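Local coordinates for uncharacterized protein DR_A0006 (Deinococcus radiodurans R1, PDB 3GGN) that is of unknown function but, with its START-like domain of the polyketide cyclase and lipid transport family, probably binds a hydrophobic ligand, at residues S130-L133 / R134-M138; R139-R142 / E143-G147. One frame throughout, in Å; residues are numbered along the deposited sequence.

Contact 1: S130-L133 / R134-M138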
ATOM      1  N   SER B 130       9.460  -7.379 -12.568  1.00 24.20           N
ATOM      2  CA  SER B 130       9.660  -5.954 -12.803  1.00 24.91           C
ATOM      3  C   SER B 130       8.354  -5.160 -12.821  1.00 23.27           C
ATOM      4  O   SER B 130       8.348  -3.967 -12.529  1.00 22.09           O
ATOM      5  CB  SER B 130      10.442  -5.730 -14.102  1.00 25.67           C
ATOM      6  OG  SER B 130       9.755  -6.246 -15.225  1.00 33.42           O
ATOM      7  N   GLN B 131       7.246  -5.809 -13.159  1.00 20.72           N
ATOM      8  CA  GLN B 131       5.976  -5.099 -13.162  1.00 22.21           C
ATOM      9  C   GLN B 131       5.514  -4.884 -11.716  1.00 21.34           C
ATOM     10  O   GLN B 131       4.944  -3.843 -11.377  1.00 22.35           O
ATOM     11  CB  GLN B 131       4.918  -5.885 -13.939  1.00 22.51           C
ATOM     12  CG  GLN B 131       3.576  -5.167 -14.046  1.00 21.57           C
ATOM     13  CD  GLN B 131       3.670  -3.831 -14.764  1.00 26.35           C
ATOM     14  OE1 GLN B 131       3.584  -2.766 -14.141  1.00 27.71           O
ATOM     15  NE2 GLN B 131       3.846  -3.879 -16.082  1.00 24.63           N
ATOM     16  N   GLN B 132       5.770  -5.868 -10.860  1.00 20.02           N
ATOM     17  CA  GLN B 132       5.368  -5.756  -9.461  1.00 20.64           C
ATOM     18  C   GLN B 132       6.197  -4.657  -8.792  1.00 19.10           C
ATOM     19  O   GLN B 132       5.664  -3.837  -8.044  1.00 18.56           O
ATOM     20  CB  GLN B 132       5.546  -7.104  -8.750  1.00 20.01           C
ATOM     21  CG  GLN B 132       5.274  -7.074  -7.249  1.00 23.06           C
ATOM     22  CD  GLN B 132       4.524  -8.306  -6.742  1.00 26.21           C
ATOM     23  OE1 GLN B 132       4.883  -9.444  -7.044  1.00 28.74           O
ATOM     24  NE2 GLN B 132       3.479  -8.075  -5.960  1.00 28.87           N
ATOM     25  N   LEU B 133       7.498  -4.630  -9.075  1.00 17.77           N
ATOM     26  CA  LEU B 133       8.358  -3.600  -8.503  1.00 17.50           C
ATOM     27  C   LEU B 133       7.876  -2.223  -8.970  1.00 17.65           C
ATOM     28  O   LEU B 133       7.739  -1.305  -8.157  1.00 16.80           O
ATOM     29  CB  LEU B 133       9.823  -3.817  -8.912  1.00 16.62           C
ATOM     30  CG  LEU B 133      10.843  -2.838  -8.302  1.00 17.16           C
ATOM     31  CD1 LEU B 133      10.869  -2.976  -6.783  1.00 17.62           C
ATOM     32  CD2 LEU B 133      12.229  -3.112  -8.870  1.00 19.66           C
ATOM     33  N   ARG B 134       7.610  -2.078 -10.270  1.00 16.40           N
ATOM     34  CA  ARG B 134       7.124  -0.800 -10.805  1.00 17.43           C
ATOM     35  C   ARG B 134       5.894  -0.327 -10.030  1.00 18.45           C
ATOM     36  O   ARG B 134       5.841   0.813  -9.573  1.00 20.02           O
ATOM     37  CB  ARG B 134       6.759  -0.922 -12.292  1.00 16.68           C
ATOM     38  CG  ARG B 134       6.033   0.319 -12.858  1.00 13.82           C
ATOM     39  CD  ARG B 134       6.883   1.566 -12.719  1.00 17.89           C
ATOM     40  NE  ARG B 134       8.087   1.464 -13.533  1.00 20.68           N
ATOM     41  CZ  ARG B 134       8.090   1.538 -14.859  1.00 23.98           C
ATOM     42  NH1 ARG B 134       6.952   1.724 -15.515  1.00 22.53           N
ATOM     43  NH2 ARG B 134       9.226   1.402 -15.530  1.00 25.74           N
ATOM     44  N   ASP B 135       4.910  -1.208  -9.879  1.00 19.64           N
ATOM     45  CA  ASP B 135       3.693  -0.869  -9.151  1.00 18.33           C
ATOM     46  C   ASP B 135       4.008  -0.442  -7.712  1.00 18.30           C
ATOM     47  O   ASP B 135       3.480   0.562  -7.232  1.00 14.90           O
ATOM     48  CB  ASP B 135       2.717  -2.056  -9.125  1.00 18.69           C
ATOM     49  CG  ASP B 135       2.203  -2.432 -10.513  1.00 23.22           C
ATOM     50  OD1 ASP B 135       2.181  -1.554 -11.403  1.00 21.37           O
ATOM     51  OD2 ASP B 135       1.807  -3.606 -10.707  1.00 24.71           O
ATOM     52  N   ASP B 136       4.852  -1.210  -7.028  1.00 17.90           N
ATOM     53  CA  ASP B 136       5.226  -0.891  -5.649  1.00 17.55           C
ATOM     54  C   ASP B 136       5.853   0.505  -5.550  1.00 19.45           C
ATOM     55  O   ASP B 136       5.543   1.287  -4.631  1.00 17.37           O
ATOM     56  CB  ASP B 136       6.222  -1.924  -5.104  1.00 19.57           C
ATOM     57  CG  ASP B 136       5.608  -3.303  -4.904  1.00 21.88           C
ATOM     58  OD1 ASP B 136       4.363  -3.427  -4.853  1.00 21.39           O
ATOM     59  OD2 ASP B 136       6.385  -4.272  -4.769  1.00 24.54           O
ATOM     60  N   LEU B 137       6.737   0.819  -6.494  1.00 17.40           N
ATOM     61  CA  LEU B 137       7.404   2.110  -6.509  1.00 15.48           C
ATOM     62  C   LEU B 137       6.442   3.256  -6.800  1.00 15.23           C
ATOM     63  O   LEU B 137       6.540   4.317  -6.195  1.00 11.78           O
ATOM     64  CB  LEU B 137       8.548   2.103  -7.528  1.00 16.75           C
ATOM     65  CG  LEU B 137       9.794   1.355  -7.029  1.00 18.37           C
ATOM     66  CD1 LEU B 137      10.818   1.233  -8.142  1.00 20.41           C
ATOM     67  CD2 LEU B 137      10.392   2.103  -5.829  1.00 17.47           C
ATOM     68  N   MET B 138       5.509   3.039  -7.719  1.00 17.56           N
ATOM     69  CA  MET B 138       4.540   4.079  -8.052  1.00 20.05           C
ATOM     70  C   MET B 138       3.627   4.359  -6.853  1.00 18.73           C
ATOM     71  O   MET B 138       3.301   5.514  -6.563  1.00 18.27           O
ATOM     72  CB  MET B 138       3.720   3.672  -9.280  1.00 22.93           C
ATOM     73  CG  MET B 138       4.520   3.688 -10.574  1.00 30.85           C
ATOM     74  SD  MET B 138       3.581   3.117 -12.012  1.00 43.65           S
ATOM     75  CE  MET B 138       3.046   4.680 -12.707  1.00 38.59           C
TER

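Contact 2: R139-R142 / E143-G147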
ATOM      1  N   ARG B 139       3.220   3.311  -6.145  1.00 18.52           N
ATOM      2  CA  ARG B 139       2.374   3.521  -4.981  1.00 18.58           C
ATOM      3  C   ARG B 139       3.158   4.284  -3.914  1.00 16.78           C
ATOM      4  O   ARG B 139       2.624   5.188  -3.267  1.00 18.65           O
ATOM      5  CB  ARG B 139       1.855   2.182  -4.440  1.00 20.44           C
ATOM      6  CG  ARG B 139       0.809   1.558  -5.370  1.00 24.66           C
ATOM      7  CD  ARG B 139       0.042   0.385  -4.759  1.00 29.55           C
ATOM      8  NE  ARG B 139       0.855  -0.820  -4.648  1.00 33.19           N
ATOM      9  CZ  ARG B 139       1.574  -1.134  -3.577  1.00 35.20           C
ATOM     10  NH1 ARG B 139       1.568  -0.331  -2.520  1.00 36.57           N
ATOM     11  NH2 ARG B 139       2.309  -2.239  -3.569  1.00 35.01           N
ATOM     12  N   PHE B 140       4.425   3.924  -3.745  1.00 15.33           N
ATOM     13  CA  PHE B 140       5.299   4.585  -2.779  1.00 15.31           C
ATOM     14  C   PHE B 140       5.406   6.072  -3.122  1.00 14.21           C
ATOM     15  O   PHE B 140       5.420   6.929  -2.235  1.00 17.55           O
ATOM     16  CB  PHE B 140       6.687   3.930  -2.806  1.00 14.45           C
ATOM     17  CG  PHE B 140       7.705   4.613  -1.930  1.00 16.63           C
ATOM     18  CD1 PHE B 140       7.483   4.765  -0.564  1.00 16.72           C
ATOM     19  CD2 PHE B 140       8.909   5.074  -2.470  1.00 16.42           C
ATOM     20  CE1 PHE B 140       8.450   5.367   0.257  1.00 18.08           C
ATOM     21  CE2 PHE B 140       9.874   5.671  -1.664  1.00 19.72           C
ATOM     22  CZ  PHE B 140       9.641   5.817  -0.291  1.00 17.77           C
ATOM     23  N   LYS B 141       5.479   6.375  -4.415  1.00 13.27           N
ATOM     24  CA  LYS B 141       5.563   7.758  -4.874  1.00 14.80           C
ATOM     25  C   LYS B 141       4.274   8.506  -4.522  1.00 15.67           C
ATOM     26  O   LYS B 141       4.303   9.565  -3.905  1.00 15.32           O
ATOM     27  CB  LYS B 141       5.772   7.792  -6.388  1.00 17.60           C
ATOM     28  CG  LYS B 141       5.739   9.188  -6.992  1.00 18.58           C
ATOM     29  CD  LYS B 141       5.951   9.109  -8.499  1.00 21.43           C
ATOM     30  CE  LYS B 141       6.153  10.488  -9.105  1.00 24.96           C
ATOM     31  NZ  LYS B 141       5.013  11.381  -8.812  1.00 25.67           N
ATOM     32  N   ARG B 142       3.140   7.941  -4.923  1.00 15.62           N
ATOM     33  CA  ARG B 142       1.842   8.551  -4.649  1.00 18.27           C
ATOM     34  C   ARG B 142       1.613   8.756  -3.161  1.00 19.39           C
ATOM     35  O   ARG B 142       1.170   9.822  -2.733  1.00 21.79           O
ATOM     36  CB  ARG B 142       0.723   7.674  -5.216  1.00 18.25           C
ATOM     37  CG  ARG B 142      -0.689   8.093  -4.815  1.00 17.57           C
ATOM     38  CD  ARG B 142      -1.716   7.145  -5.427  1.00 19.72           C
ATOM     39  NE  ARG B 142      -3.075   7.441  -4.978  1.00 20.72           N
ATOM     40  CZ  ARG B 142      -3.601   6.993  -3.844  1.00 17.76           C
ATOM     41  NH1 ARG B 142      -2.887   6.211  -3.038  1.00 17.89           N
ATOM     42  NH2 ARG B 142      -4.829   7.356  -3.501  1.00 19.15           N
ATOM     43  N   GLU B 143       1.914   7.729  -2.375  1.00 21.29           N
ATOM     44  CA  GLU B 143       1.722   7.790  -0.933  1.00 21.60           C
ATOM     45  C   GLU B 143       2.557   8.882  -0.290  1.00 22.21           C
ATOM     46  O   GLU B 143       2.064   9.639   0.549  1.00 21.45           O
ATOM     47  CB  GLU B 143       2.045   6.432  -0.308  1.00 23.03           C
ATOM     48  CG  GLU B 143       0.981   5.384  -0.598  1.00 29.17           C
ATOM     49  CD  GLU B 143       1.377   3.992  -0.146  1.00 31.19           C
ATOM     50  OE1 GLU B 143       1.884   3.852   0.987  1.00 33.15           O
ATOM     51  OE2 GLU B 143       1.171   3.039  -0.927  1.00 33.73           O
ATOM     52  N   GLN B 144       3.823   8.966  -0.683  1.00 20.47           N
ATOM     53  CA  GLN B 144       4.709   9.979  -0.138  1.00 20.73           C
ATOM     54  C   GLN B 144       4.310  11.385  -0.574  1.00 20.71           C
ATOM     55  O   GLN B 144       4.240  12.288   0.256  1.00 21.08           O
ATOM     56  CB  GLN B 144       6.157   9.703  -0.555  1.00 18.91           C
ATOM     57  CG  GLN B 144       6.806   8.554   0.201  1.00 20.68           C
ATOM     58  CD  GLN B 144       6.995   8.863   1.674  1.00 24.63           C
ATOM     59  OE1 GLN B 144       7.516   9.923   2.035  1.00 27.47           O
ATOM     60  NE2 GLN B 144       6.587   7.938   2.531  1.00 25.17           N
ATOM     61  N   GLU B 145       4.043  11.567  -1.867  1.00 20.35           N
ATOM     62  CA  GLU B 145       3.675  12.879  -2.387  1.00 22.08           C
ATOM     63  C   GLU B 145       2.330  13.394  -1.880  1.00 24.99           C
ATOM     64  O   GLU B 145       2.080  14.599  -1.908  1.00 25.10           O
ATOM     65  CB  GLU B 145       3.696  12.875  -3.921  1.00 24.08           C
ATOM     66  CG  GLU B 145       5.030  12.393  -4.496  1.00 28.03           C
ATOM     67  CD  GLU B 145       5.274  12.827  -5.925  1.00 29.50           C
ATOM     68  OE1 GLU B 145       4.300  12.929  -6.702  1.00 30.32           O
ATOM     69  OE2 GLU B 145       6.455  13.048  -6.275  1.00 31.14           O
ATOM     70  N   LEU B 146       1.467  12.493  -1.413  1.00 25.69           N
ATOM     71  CA  LEU B 146       0.168  12.899  -0.882  1.00 26.48           C
ATOM     72  C   LEU B 146       0.250  13.066   0.629  1.00 27.68           C
ATOM     73  O   LEU B 146      -0.527  13.810   1.226  1.00 27.49           O
ATOM     74  CB  LEU B 146      -0.906  11.869  -1.231  1.00 26.72           C
ATOM     75  CG  LEU B 146      -1.272  11.809  -2.720  1.00 26.53           C
ATOM     76  CD1 LEU B 146      -2.267  10.694  -2.970  1.00 26.25           C
ATOM     77  CD2 LEU B 146      -1.844  13.152  -3.147  1.00 28.90           C
ATOM     78  N   GLY B 147       1.198  12.366   1.244  1.00 29.56           N
ATOM     79  CA  GLY B 147       1.372  12.465   2.679  1.00 31.34           C
ATOM     80  C   GLY B 147       0.561  11.495   3.515  1.00 33.43           C
ATOM     81  O   GLY B 147       0.569  11.590   4.741  1.00 32.62           O
TER

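Contact 1: S130-L133 / R134-M138
R134 opens the second turn of helix 130-146 by donating its backbone N to S130 O at 3.0 Å. R134 CB rests 3.4 Å from S130 O, while the long chain, bent twice on its way out, leads the guanidinium off to a salt bridge with D8 of strand 4-12. One residue on, D135 N bonds to Q131 O, and the short side chain is set back along this turn: with CG beside its own backbone N (chi1 -64°), the carboxylate stands next to the Q131 carbonyl, D135 CG 3.2 Å from Q131 O. A negative charge near the N-terminal end of the modelled helix would probably be favourable to its dipole. D136 N takes Q132 O at 2.9 Å, and D136 OD2 passes 3.9 Å from Q132 CG, the apolar part of that glutamine. D136 is buried, but its OD1 pairs with R139 and its OD2 accepts a hydrogen bond from T34 N, which accounts for an acid in such a place. L137 completes the series, its N reaching L133 O at 2.9 Å. The two leucines lie side by side and point the same way, L133 CG 4.1 Å from L137 CD1. Together they form the apolar face turned to the sheet: L133 packs on V6 and D8 of strand 4-12 and on V106 and L108 of strand 102-111, and L137 on D8 and V106.

Contact 2: R139-R142 / E143-G147
K141 and E145, one turn apart, form the short salt bridge of this stretch, K141 NZ donating to E145 OE1 at 2.7 Å. The lysine runs extended until chi4, where a bend (-57°) brings the ammonium over the carboxylate, and OE1 is met from above the carboxylate plane. The other oxygen, OE2, accepts a hydrogen bond from the backbone N of G13, and the double grip should hold the carboxylate in place. A second pairing is looser: R139 NH1 lies 3.7 Å from E143 OE2, a long salt bridge in which guanidinium and carboxylate are nearly coplanar and the acid comes to the edge of the arginine. R139 gives NH2 to D136, whose charge may help to offset the close approach of R139 of the second subunit.

Apolar contact is made by a methylene on a ring and a methyl on an arginine. Q144 CG sits over one face of the F140 ring, a CH-pi contact 4.0 Å from the centroid; the bend at Q144 chi2 keeps the amide near F140 CE1, and OE1 accepts a hydrogen bond from Q18. F140 also meets W23 edge-to-face and packs on L19 and V22. These contacts join the C-terminal helix of the Bet v 1-like helix-grip fold to helix 16-24. On another side, L146 CD1 touches R142 CG at 3.6 Å and lies over one face of the R142 guanidinium, toward its rim, while R142 NH2 reaches the carbonyl oxygens of P30 and L36 in the second subunit.

Backbone bonds run from E143 N to R139 O, Q144 N to F140 O and E145 N to K141 O. The next, L146 N to R142 O, is 3.0 Å long but more bent (134° at the hydrogen) as the helix ends. G147 N still bonds E143 O at 2.9 Å, but its positive phi, where a side chain would crowd the preceding carbonyl, takes the chain out of the helix.

Overall arrangement
Following the chain from the N terminus, strand 4-12, helix 16-24 and the remaining strands of the antiparallel sheet come first, and after an unmodelled stretch the chain re-emerges as helix 130-146. Contact 1 occupies the first half of this helix and contact 2 the second. They stand in series, neither nested nor crossing, with centres about 13 Å apart, and each spans single helical turns rather than closing a loop. Contact 1 ties the helix start to the sheet edge formed by strands 4-12 and 102-111. Contact 2 carries the helix on to the far end of strand 4-12, to helix 16-24 and to the second subunit. The two adjoin between M138 and R139.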